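Local coordinates for coiled-coil and C2 domain-containing protein 1-like (Drosophila melanogaster, PDB 6EI6) that binds phosphatidylinositol monophosphates and regulates endosomal sorting by the ESCRT pathway, supporting full activity of the ESCRT-III subunit shrub, probably by preventing its inappropriate polymerisation, at residues I122-G127 and P167-R172; F106-C111 and R250-T255; V144-L149 and H191-E196. One frame throughout, in Å; residues are numbered along the deposited sequence.

Interaction 1: residues I122-G127 and P167-R172; sequences IVVVRG and PDYDER
Val123 and Arg172 run alongside each other in the same sense from an antiparallel, non-hydrogen-bonded pair. Methyl CG2 of Val123 sits over one face of the Arg172 guanidinium, toward its rim, 3.8 Å from NH1. CG2 stands beside the backbone N of Val123 because CG1 takes the position anti to it (chi1 -177°). The same NH1 forms a salt bridge with Glu121, which helps to fix this end of the side chain, while the methyl only packs on it.

The next pair, Val124 and Glu171, is hydrogen-bonded. Val124 N donates to Glu171 O at 3.1 Å. The return bond from Glu171 N to Val124 O is weak. The carboxylate of Glu171 turns away from the pair, and its OE2 accepts from Asn159 N.

Tyr169 crosses Val124 obliquely, with its CD2 4.0 Å from Val124 CG1. Pro167 CB of the same segment lies over one ring face, offset toward the rim. The ring hydroxyl bonds to that of Tyr130.

Arg126 and Asp168 also extend in a common direction. Asp168 OD2 meets the aliphatic part of Arg126, 3.3 Å from CB. The guanidinium and carboxylate planes are 59° apart, and their charged atoms are not in contact. Arg126 NE pairs instead with Glu244.

At the far end, Gly127 N donates to Pro167 O at 2.8 Å. The Pro167 ring packs on the Gly127 backbone.

Val125 and Arg126 both face Glu244 in a classic beta bulge on the other edge of strand 119-128. The loop 167-170 leads into strand 171-176, the edge strand, which pairs antiparallel with strand 119-128 in one sheet of the C2 beta-sandwich.

Interaction 2: residues F106-C111 and R250-T255; sequences FNIVHC and RNPILT
Ile108 meets Pro252 and Thr255 through its CG2 methyl. CG2 lies anti to the backbone N, since CG1 stands anti to the carbonyl carbon (chi1 -63°). The methyl is 3.8 Å from Pro252 CD, and the two side chains cross at about a right angle. Thr255 runs past Ile108 antiparallel to it, with its OG1 3.4 Å from the methyl. The backbone O of Ile108 faces Asn251 CB at 3.3 Å. Met52 of helix 34-62 and Met258 of helix 255-263 also touch the Ile108 side chain.

Val109 follows in the same short 3-10 segment. Its CG2 reaches Thr255 CG2 at 3.6 Å, again with the side chains crossing at about a right angle. This packing joins the loop after strand 99-102 to the start of helix 255-263. Leu254 is the N-cap residue of that helix, and Pro252 to Thr255 form a type I beta turn. Pro252 O within the turn is gripped from opposite faces of its carbonyl plane. Asn251 ND2 donates from one face at 3.2 Å, and Thr255 OG1 from the other at 2.8 Å. The second bond helps to hold Thr255, whose OG1 and CG2 meet the two methyls.

Val109 O lies over one face of the Arg250 guanidinium. CG, CD and NE of Arg250 are each 3.9 Å from Val109 O. The bend at chi3 (-83°) keeps NE as near this oxygen as the two carbons.

His110 ND1 donates to Val109 O at 3.0 Å, from well above the carbonyl plane.

Cys111 packs against His59 of helix 34-62 and against Cys224.

Interaction 3: residues V144-L149 and H191-E196; sequences VEFPLL and HGVKFE. With SO4 (sulfate ion), chain C.
Both Glu145 and Lys194 set CG anti to the backbone N (chi1 178° and -176°), and the two chains leave the sheet together on the same face. Glu145 stays extended, while Lys194 bends at chi3 (-90°). Glu145 OE1 comes to 3.7 Å from Lys194 CD and 3.9 Å from NZ, a long salt bridge. Glu152 lies close by with a like charge, which would probably raise the pKa of Glu145, offset in part by the lysine. The backbones of this pair exchange two hydrogen bonds, each 3.0 Å: Glu145 N to Lys194 O, and Lys194 N to Glu145 O.

Val144, Phe146, Val193 and Phe195 carry the apolar contact. Val144 CG2 lies 3.8 Å from Phe195 CD2. Val193 crosses both Val144 and Phe146 obliquely, its CG2 3.6 Å from Phe146 CD2.

Where helix 182-190 gives way to strand 192-199, a sulfate, probably from the crystallisation liquor, bonds to His191 and Gly192. His191 ND1 donates in the ring plane to sulfate O2 at 2.9 Å, and Gly192 N donates to O1. Lys216 NZ also bonds to it. An alanine at His191 would remove the ring and would probably leave sulfate O2 without this donor and the anion less firmly held.

Strands 140-145 and 192-199 are antiparallel neighbours in the second sheet of the C2 beta-sandwich.

In the fold
All three contacts are partly buried. Interactions 1 and 3 belong to the C2 domain, one in each sheet of the sandwich. Their apolar sides face its interior, where Ile122 and Val124 of interaction 1 pack on Val144, Phe146 and Phe195 of interaction 3. Their charged groups lie toward the surface. In both, backbone bonds join antiparallel strands. Interaction 1 holds an edge strand, whereas interaction 3 joins two inner strands. Interaction 2 differs, since it joins loops and a helix start beside helix 34-62. It relies on methyl contacts and bonds within its own segments. It touches neither of the others, yet both are nested inside the loop it closes.

Interaction 1: residues I122-G127 and P167-R172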
loop_
_atom_site.group_PDB
_atom_site.type_symbol
_atom_site.label_atom_id
_atom_site.label_comp_id
_atom_site.label_asym_id
_atom_site.label_seq_id
_atom_site.Cartn_x
_atom_site.Cartn_y
_atom_site.Cartn_z
ATOM N N ILE A 122 11.735 -4.004 1.421
ATOM C CA ILE A 122 10.953 -4.657 2.471
ATOM C C ILE A 122 11.595 -4.339 3.815
ATOM O O ILE A 122 12.817 -4.458 3.966
ATOM C CB ILE A 122 10.862 -6.175 2.259
ATOM C CG1 ILE A 122 10.106 -6.464 0.974
ATOM C CG2 ILE A 122 10.168 -6.839 3.435
ATOM C CD1 ILE A 122 10.341 -7.845 0.441
ATOM N N VAL A 123 10.780 -3.922 4.780
ATOM C CA VAL A 123 11.250 -3.576 6.114
ATOM C C VAL A 123 10.535 -4.476 7.106
ATOM O O VAL A 123 9.301 -4.434 7.210
ATOM C CB VAL A 123 10.989 -2.104 6.453
ATOM C CG1 VAL A 123 11.570 -1.778 7.807
ATOM C CG2 VAL A 123 11.569 -1.185 5.368
ATOM N N VAL A 124 11.300 -5.298 7.822
ATOM C CA VAL A 124 10.774 -6.065 8.943
ATOM C C VAL A 124 11.004 -5.208 10.182
ATOM O O VAL A 124 12.145 -4.979 10.585
ATOM C CB VAL A 124 11.441 -7.444 9.059
ATOM C CG1 VAL A 124 10.734 -8.309 10.093
ATOM C CG2 VAL A 124 11.445 -8.158 7.713
ATOM N N VAL A 125 9.924 -4.719 10.781
ATOM C CA VAL A 125 10.013 -3.660 11.777
ATOM C C VAL A 125 10.044 -4.203 13.202
ATOM O O VAL A 125 10.797 -3.713 14.038
ATOM C CB VAL A 125 8.861 -2.646 11.587
ATOM C CG1 VAL A 125 8.962 -1.545 12.609
ATOM C CG2 VAL A 125 8.885 -2.072 10.183
ATOM N N ARG A 126 9.183 -5.157 13.537
ATOM C CA ARG A 126 9.145 -5.609 14.923
ATOM C C ARG A 126 8.084 -6.686 15.049
ATOM O O ARG A 126 7.133 -6.746 14.262
ATOM C CB ARG A 126 8.854 -4.474 15.936
ATOM C CG ARG A 126 7.497 -3.808 15.797
ATOM C CD ARG A 126 7.261 -2.667 16.806
ATOM N NE ARG A 126 5.827 -2.537 17.094
ATOM C CZ ARG A 126 5.252 -1.496 17.701
ATOM N NH1 ARG A 126 5.980 -0.458 18.104
ATOM N NH2 ARG A 126 3.936 -1.494 17.909
ATOM N N GLY A 127 8.275 -7.547 16.046
ATOM C CA GLY A 127 7.243 -8.449 16.505
ATOM C C GLY A 127 6.630 -7.883 17.771
ATOM O O GLY A 127 7.247 -7.098 18.495
ATOM N N PRO A 167 10.182 -8.655 19.657
ATOM C CA PRO A 167 11.458 -8.264 19.049
ATOM C C PRO A 167 11.369 -6.962 18.270
ATOM O O PRO A 167 10.333 -6.626 17.683
ATOM C CB PRO A 167 11.760 -9.424 18.094
ATOM C CG PRO A 167 10.487 -10.135 17.891
ATOM C CD PRO A 167 9.711 -9.959 19.160
ATOM N N ASP A 168 12.499 -6.273 18.201
ATOM C CA ASP A 168 12.641 -5.064 17.407
ATOM C C ASP A 168 13.718 -5.290 16.348
ATOM O O ASP A 168 14.786 -4.685 16.424
ATOM C CB ASP A 168 12.971 -3.851 18.306
ATOM C CG ASP A 168 11.722 -3.187 18.887
ATOM O OD1 ASP A 168 11.693 -2.909 20.106
ATOM O OD2 ASP A 168 10.766 -2.920 18.122
ATOM N N TYR A 169 13.439 -6.161 15.372
ATOM C CA TYR A 169 14.197 -6.153 14.120
ATOM C C TYR A 169 14.061 -4.797 13.444
ATOM O O TYR A 169 13.015 -4.160 13.498
ATOM C CB TYR A 169 13.685 -7.216 13.143
ATOM C CG TYR A 169 13.116 -8.490 13.742
ATOM C CD1 TYR A 169 13.937 -9.582 14.029
ATOM C CD2 TYR A 169 11.754 -8.618 13.983
ATOM C CE1 TYR A 169 13.413 -10.756 14.559
ATOM C CE2 TYR A 169 11.229 -9.785 14.514
ATOM C CZ TYR A 169 12.060 -10.848 14.798
ATOM O OH TYR A 169 11.519 -12.000 15.324
ATOM N N ASP A 170 15.094 -4.347 12.757
ATOM C CA ASP A 170 14.931 -3.101 12.013
ATOM C C ASP A 170 15.754 -3.215 10.754
ATOM O O ASP A 170 16.666 -2.433 10.511
ATOM C CB ASP A 170 15.338 -1.879 12.821
ATOM C CG ASP A 170 14.261 -1.465 13.802
ATOM O OD1 ASP A 170 13.091 -1.334 13.383
ATOM O OD2 ASP A 170 14.576 -1.285 14.996
ATOM N N GLU A 171 15.415 -4.211 9.950
ATOM C CA GLU A 171 16.230 -4.582 8.811
ATOM C C GLU A 171 15.461 -4.359 7.530
ATOM O O GLU A 171 14.279 -4.712 7.436
ATOM C CB GLU A 171 16.685 -6.040 8.902
ATOM C CG GLU A 171 17.975 -6.214 9.679
ATOM C CD GLU A 171 18.247 -7.662 10.012
ATOM O OE1 GLU A 171 18.685 -8.404 9.092
ATOM O OE2 GLU A 171 18.005 -8.054 11.185
ATOM N N ARG A 172 16.164 -3.791 6.553
ATOM C CA ARG A 172 15.640 -3.461 5.241
ATOM C C ARG A 172 16.306 -4.348 4.203
ATOM O O ARG A 172 17.520 -4.562 4.248
ATOM C CB ARG A 172 15.901 -1.988 4.910
ATOM C CG ARG A 172 15.842 -1.049 6.103
ATOM C CD ARG A 172 15.839 0.435 5.682
ATOM N NE ARG A 172 15.105 1.272 6.651
ATOM C CZ ARG A 172 14.024 2.021 6.384
ATOM N NH1 ARG A 172 13.521 2.098 5.152
ATOM N NH2 ARG A 172 13.444 2.715 7.362
#

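Interaction 2: residues F106-C111 and R250-T255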
loop_
_atom_site.group_PDB
_atom_site.type_symbol
_atom_site.label_atom_id
_atom_site.label_comp_id
_atom_site.label_asym_id
_atom_site.label_seq_id
_atom_site.Cartn_x
_atom_site.Cartn_y
_atom_site.Cartn_z
ATOM N N PHE A 106 0.515 16.537 -8.638
ATOM C CA PHE A 106 0.986 15.550 -7.682
ATOM C C PHE A 106 2.396 15.219 -8.113
ATOM O O PHE A 106 2.741 15.338 -9.297
ATOM C CB PHE A 106 0.130 14.286 -7.668
ATOM C CG PHE A 106 -1.281 14.499 -7.168
ATOM C CD1 PHE A 106 -2.105 15.462 -7.737
ATOM C CD2 PHE A 106 -1.786 13.726 -6.134
ATOM C CE1 PHE A 106 -3.405 15.656 -7.277
ATOM C CE2 PHE A 106 -3.094 13.917 -5.663
ATOM C CZ PHE A 106 -3.897 14.882 -6.239
ATOM N N ASN A 107 3.233 14.850 -7.166
ATOM C CA ASN A 107 4.576 14.566 -7.648
ATOM C C ASN A 107 4.816 13.069 -7.585
ATOM O O ASN A 107 5.740 12.617 -6.903
ATOM C CB ASN A 107 5.615 15.340 -6.849
ATOM C CG ASN A 107 6.948 15.398 -7.544
ATOM O OD1 ASN A 107 7.070 15.050 -8.721
ATOM N ND2 ASN A 107 7.962 15.824 -6.820
ATOM N N ILE A 108 3.978 12.305 -8.298
ATOM C CA ILE A 108 3.856 10.871 -8.030
ATOM C C ILE A 108 5.178 10.160 -8.282
ATOM O O ILE A 108 5.546 9.228 -7.551
ATOM C CB ILE A 108 2.713 10.256 -8.863
ATOM C CG1 ILE A 108 1.382 10.884 -8.462
ATOM C CG2 ILE A 108 2.660 8.726 -8.684
ATOM C CD1 ILE A 108 0.429 11.023 -9.622
ATOM N N VAL A 109 5.926 10.605 -9.296
ATOM C CA VAL A 109 7.175 9.947 -9.666
ATOM C C VAL A 109 8.275 10.107 -8.614
ATOM O O VAL A 109 9.284 9.394 -8.680
ATOM C CB VAL A 109 7.535 10.459 -11.086
ATOM C CG1 VAL A 109 9.029 10.453 -11.380
ATOM C CG2 VAL A 109 6.804 9.624 -12.145
ATOM N N HIS A 110 8.073 10.950 -7.589
ATOM C CA HIS A 110 9.133 11.341 -6.657
ATOM C C HIS A 110 8.742 11.183 -5.186
ATOM O O HIS A 110 9.244 11.926 -4.338
ATOM C CB HIS A 110 9.564 12.796 -6.897
ATOM C CG HIS A 110 10.341 13.008 -8.160
ATOM N ND1 HIS A 110 10.727 11.971 -8.987
ATOM C CD2 HIS A 110 10.798 14.140 -8.742
ATOM C CE1 HIS A 110 11.398 12.453 -10.016
ATOM N NE2 HIS A 110 11.449 13.767 -9.894
ATOM N N CYS A 111 7.844 10.265 -4.831
ATOM C CA CYS A 111 7.638 9.973 -3.410
ATOM C C CYS A 111 8.448 8.733 -3.080
ATOM O O CYS A 111 8.523 7.813 -3.889
ATOM C CB CYS A 111 6.155 9.795 -3.047
ATOM S SG CYS A 111 5.150 8.554 -3.899
ATOM N N ARG A 250 9.545 3.278 -5.187
ATOM C CA ARG A 250 9.771 4.678 -5.538
ATOM C C ARG A 250 8.489 5.341 -6.038
ATOM O O ARG A 250 8.225 6.503 -5.734
ATOM C CB ARG A 250 10.874 4.796 -6.590
ATOM C CG ARG A 250 10.612 5.880 -7.610
ATOM C CD ARG A 250 11.872 6.480 -8.202
ATOM N NE ARG A 250 12.413 7.515 -7.320
ATOM C CZ ARG A 250 13.402 8.338 -7.653
ATOM N NH1 ARG A 250 13.948 8.250 -8.853
ATOM N NH2 ARG A 250 13.838 9.245 -6.789
ATOM N N ASN A 251 7.677 4.634 -6.810
ATOM C CA ASN A 251 6.370 5.169 -7.155
ATOM C C ASN A 251 5.457 3.998 -7.465
ATOM O O ASN A 251 5.938 2.880 -7.683
ATOM C CB ASN A 251 6.455 6.158 -8.335
ATOM C CG ASN A 251 7.248 5.612 -9.499
ATOM O OD1 ASN A 251 8.409 5.967 -9.681
ATOM N ND2 ASN A 251 6.629 4.761 -10.306
ATOM N N PRO A 252 4.140 4.209 -7.469
ATOM C CA PRO A 252 3.223 3.093 -7.712
ATOM C C PRO A 252 3.434 2.469 -9.083
ATOM O O PRO A 252 3.919 3.110 -10.017
ATOM C CB PRO A 252 1.838 3.738 -7.595
ATOM C CG PRO A 252 2.041 4.944 -6.737
ATOM C CD PRO A 252 3.428 5.430 -7.042
ATOM N N ILE A 253 3.085 1.184 -9.187
ATOM C CA ILE A 253 3.172 0.481 -10.462
ATOM C C ILE A 253 2.409 1.244 -11.541
ATOM O O ILE A 253 2.905 1.447 -12.656
ATOM C CB ILE A 253 2.647 -0.963 -10.317
ATOM C CG1 ILE A 253 3.338 -1.689 -9.160
ATOM C CG2 ILE A 253 2.856 -1.737 -11.601
ATOM C CD1 ILE A 253 4.817 -1.554 -9.166
ATOM N N LEU A 254 1.184 1.660 -11.232
ATOM C CA LEU A 254 0.336 2.382 -12.180
ATOM C C LEU A 254 0.497 3.892 -12.066
ATOM O O LEU A 254 -0.491 4.640 -12.083
ATOM C CB LEU A 254 -1.119 1.978 -11.976
ATOM C CG LEU A 254 -1.368 0.473 -11.927
ATOM C CD1 LEU A 254 -2.860 0.186 -11.650
ATOM C CD2 LEU A 254 -0.881 -0.151 -13.229
ATOM N N THR A 255 1.739 4.354 -11.921
ATOM C CA THR A 255 2.013 5.780 -11.894
ATOM C C THR A 255 1.588 6.449 -13.197
ATOM O O THR A 255 1.070 7.571 -13.186
ATOM C CB THR A 255 3.497 6.013 -11.628
ATOM O OG1 THR A 255 3.761 5.895 -10.220
ATOM C CG2 THR A 255 3.924 7.395 -12.125
#

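Interaction 3: residues V144-L149 and H191-E196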
loop_
_atom_site.group_PDB
_atom_site.type_symbol
_atom_site.label_atom_id
_atom_site.label_comp_id
_atom_site.label_asym_id
_atom_site.label_seq_id
_atom_site.Cartn_x
_atom_site.Cartn_y
_atom_site.Cartn_z
ATOM N N VAL A 144 11.993 -13.899 4.757
ATOM C CA VAL A 144 11.228 -13.110 3.800
ATOM C C VAL A 144 11.334 -13.783 2.447
ATOM O O VAL A 144 12.435 -14.119 2.001
ATOM C CB VAL A 144 11.739 -11.662 3.718
ATOM C CG1 VAL A 144 10.941 -10.888 2.652
ATOM C CG2 VAL A 144 11.672 -10.980 5.096
ATOM N N GLU A 145 10.199 -13.978 1.797
ATOM C CA GLU A 145 10.137 -14.626 0.497
ATOM C C GLU A 145 9.351 -13.726 -0.448
ATOM O O GLU A 145 8.158 -13.491 -0.236
ATOM C CB GLU A 145 9.492 -16.002 0.620
ATOM C CG GLU A 145 9.347 -16.740 -0.694
ATOM C CD GLU A 145 9.038 -18.191 -0.485
ATOM O OE1 GLU A 145 8.795 -18.582 0.675
ATOM O OE2 GLU A 145 9.028 -18.943 -1.478
ATOM N N PHE A 146 10.022 -13.208 -1.475
ATOM C CA PHE A 146 9.432 -12.277 -2.435
ATOM C C PHE A 146 9.399 -12.929 -3.813
ATOM O O PHE A 146 10.464 -13.294 -4.337
ATOM C CB PHE A 146 10.237 -10.967 -2.478
ATOM C CG PHE A 146 9.666 -9.951 -3.418
ATOM C CD1 PHE A 146 9.835 -10.075 -4.792
ATOM C CD2 PHE A 146 8.918 -8.895 -2.934
ATOM C CE1 PHE A 146 9.271 -9.166 -5.660
ATOM C CE2 PHE A 146 8.351 -7.977 -3.800
ATOM C CZ PHE A 146 8.529 -8.111 -5.163
ATOM N N PRO A 147 8.244 -13.059 -4.464
ATOM C CA PRO A 147 8.205 -13.789 -5.741
ATOM C C PRO A 147 8.936 -13.040 -6.851
ATOM O O PRO A 147 8.828 -11.818 -6.971
ATOM C CB PRO A 147 6.702 -13.914 -6.037
ATOM C CG PRO A 147 6.076 -12.781 -5.327
ATOM C CD PRO A 147 6.940 -12.467 -4.117
ATOM N N LEU A 148 9.694 -13.785 -7.665
ATOM C CA LEU A 148 10.368 -13.193 -8.820
ATOM C C LEU A 148 9.899 -13.861 -10.112
ATOM O O LEU A 148 8.767 -14.353 -10.180
ATOM C CB LEU A 148 11.890 -13.280 -8.668
ATOM C CG LEU A 148 12.487 -12.495 -7.482
ATOM C CD1 LEU A 148 13.991 -12.592 -7.417
ATOM C CD2 LEU A 148 12.084 -11.029 -7.485
ATOM N N LEU A 149 10.758 -13.885 -11.134
ATOM C CA LEU A 149 10.358 -14.327 -12.471
ATOM C C LEU A 149 10.257 -15.841 -12.560
ATOM O O LEU A 149 11.115 -16.568 -12.047
ATOM C CB LEU A 149 11.345 -13.841 -13.528
ATOM C CG LEU A 149 11.411 -12.345 -13.816
ATOM C CD1 LEU A 149 10.017 -11.712 -13.819
ATOM C CD2 LEU A 149 12.346 -11.670 -12.814
ATOM N N HIS A 191 -0.295 -11.321 -6.103
ATOM C CA HIS A 191 0.561 -12.119 -5.228
ATOM C C HIS A 191 1.078 -11.255 -4.084
ATOM O O HIS A 191 0.716 -10.083 -3.947
ATOM C CB HIS A 191 1.689 -12.757 -6.050
ATOM C CG HIS A 191 1.192 -13.705 -7.106
ATOM N ND1 HIS A 191 0.321 -14.742 -6.834
ATOM C CD2 HIS A 191 1.436 -13.764 -8.437
ATOM C CE1 HIS A 191 0.054 -15.400 -7.949
ATOM N NE2 HIS A 191 0.722 -14.829 -8.936
ATOM N N GLY A 192 1.921 -11.851 -3.245
ATOM C CA GLY A 192 2.324 -11.200 -2.021
ATOM C C GLY A 192 3.709 -11.616 -1.573
ATOM O O GLY A 192 4.391 -12.414 -2.221
ATOM N N VAL A 193 4.119 -11.037 -0.445
ATOM C CA VAL A 193 5.381 -11.314 0.230
ATOM C C VAL A 193 5.086 -12.145 1.475
ATOM O O VAL A 193 4.185 -11.801 2.248
ATOM C CB VAL A 193 6.075 -10.001 0.622
ATOM C CG1 VAL A 193 7.430 -10.270 1.219
ATOM C CG2 VAL A 193 6.161 -9.083 -0.580
ATOM N N LYS A 194 5.860 -13.215 1.687
ATOM C CA LYS A 194 5.653 -14.144 2.794
ATOM C C LYS A 194 6.679 -13.884 3.894
ATOM O O LYS A 194 7.879 -13.815 3.621
ATOM C CB LYS A 194 5.748 -15.592 2.294
ATOM C CG LYS A 194 5.454 -16.691 3.357
ATOM C CD LYS A 194 5.892 -18.115 2.886
ATOM C CE LYS A 194 4.783 -18.856 2.141
ATOM N NZ LYS A 194 5.289 -20.068 1.430
ATOM N N PHE A 195 6.209 -13.735 5.135
ATOM C CA PHE A 195 7.072 -13.559 6.301
ATOM C C PHE A 195 6.894 -14.753 7.228
ATOM O O PHE A 195 5.793 -14.982 7.733
ATOM C CB PHE A 195 6.738 -12.277 7.062
ATOM C CG PHE A 195 6.941 -11.038 6.268
ATOM C CD1 PHE A 195 5.952 -10.580 5.401
ATOM C CD2 PHE A 195 8.127 -10.329 6.369
ATOM C CE1 PHE A 195 6.148 -9.456 4.647
ATOM C CE2 PHE A 195 8.324 -9.187 5.627
ATOM C CZ PHE A 195 7.327 -8.748 4.759
ATOM N N GLU A 196 7.970 -15.487 7.493
ATOM C CA GLU A 196 7.919 -16.631 8.402
ATOM C C GLU A 196 8.693 -16.308 9.671
ATOM O O GLU A 196 9.871 -15.961 9.606
ATOM C CB GLU A 196 8.454 -17.885 7.722
ATOM C CG GLU A 196 7.520 -18.354 6.642
ATOM C CD GLU A 196 8.091 -19.481 5.819
ATOM O OE1 GLU A 196 9.250 -19.853 6.068
ATOM O OE2 GLU A 196 7.384 -19.995 4.920
HETATM S S SO4 C . 0.637 -15.411 -3.063
HETATM O O1 SO4 C . 1.971 -15.000 -3.534
HETATM O O2 SO4 C . -0.227 -15.781 -4.196
HETATM O O3 SO4 C . 0.026 -14.298 -2.312
HETATM O O4 SO4 C . 0.789 -16.591 -2.201
#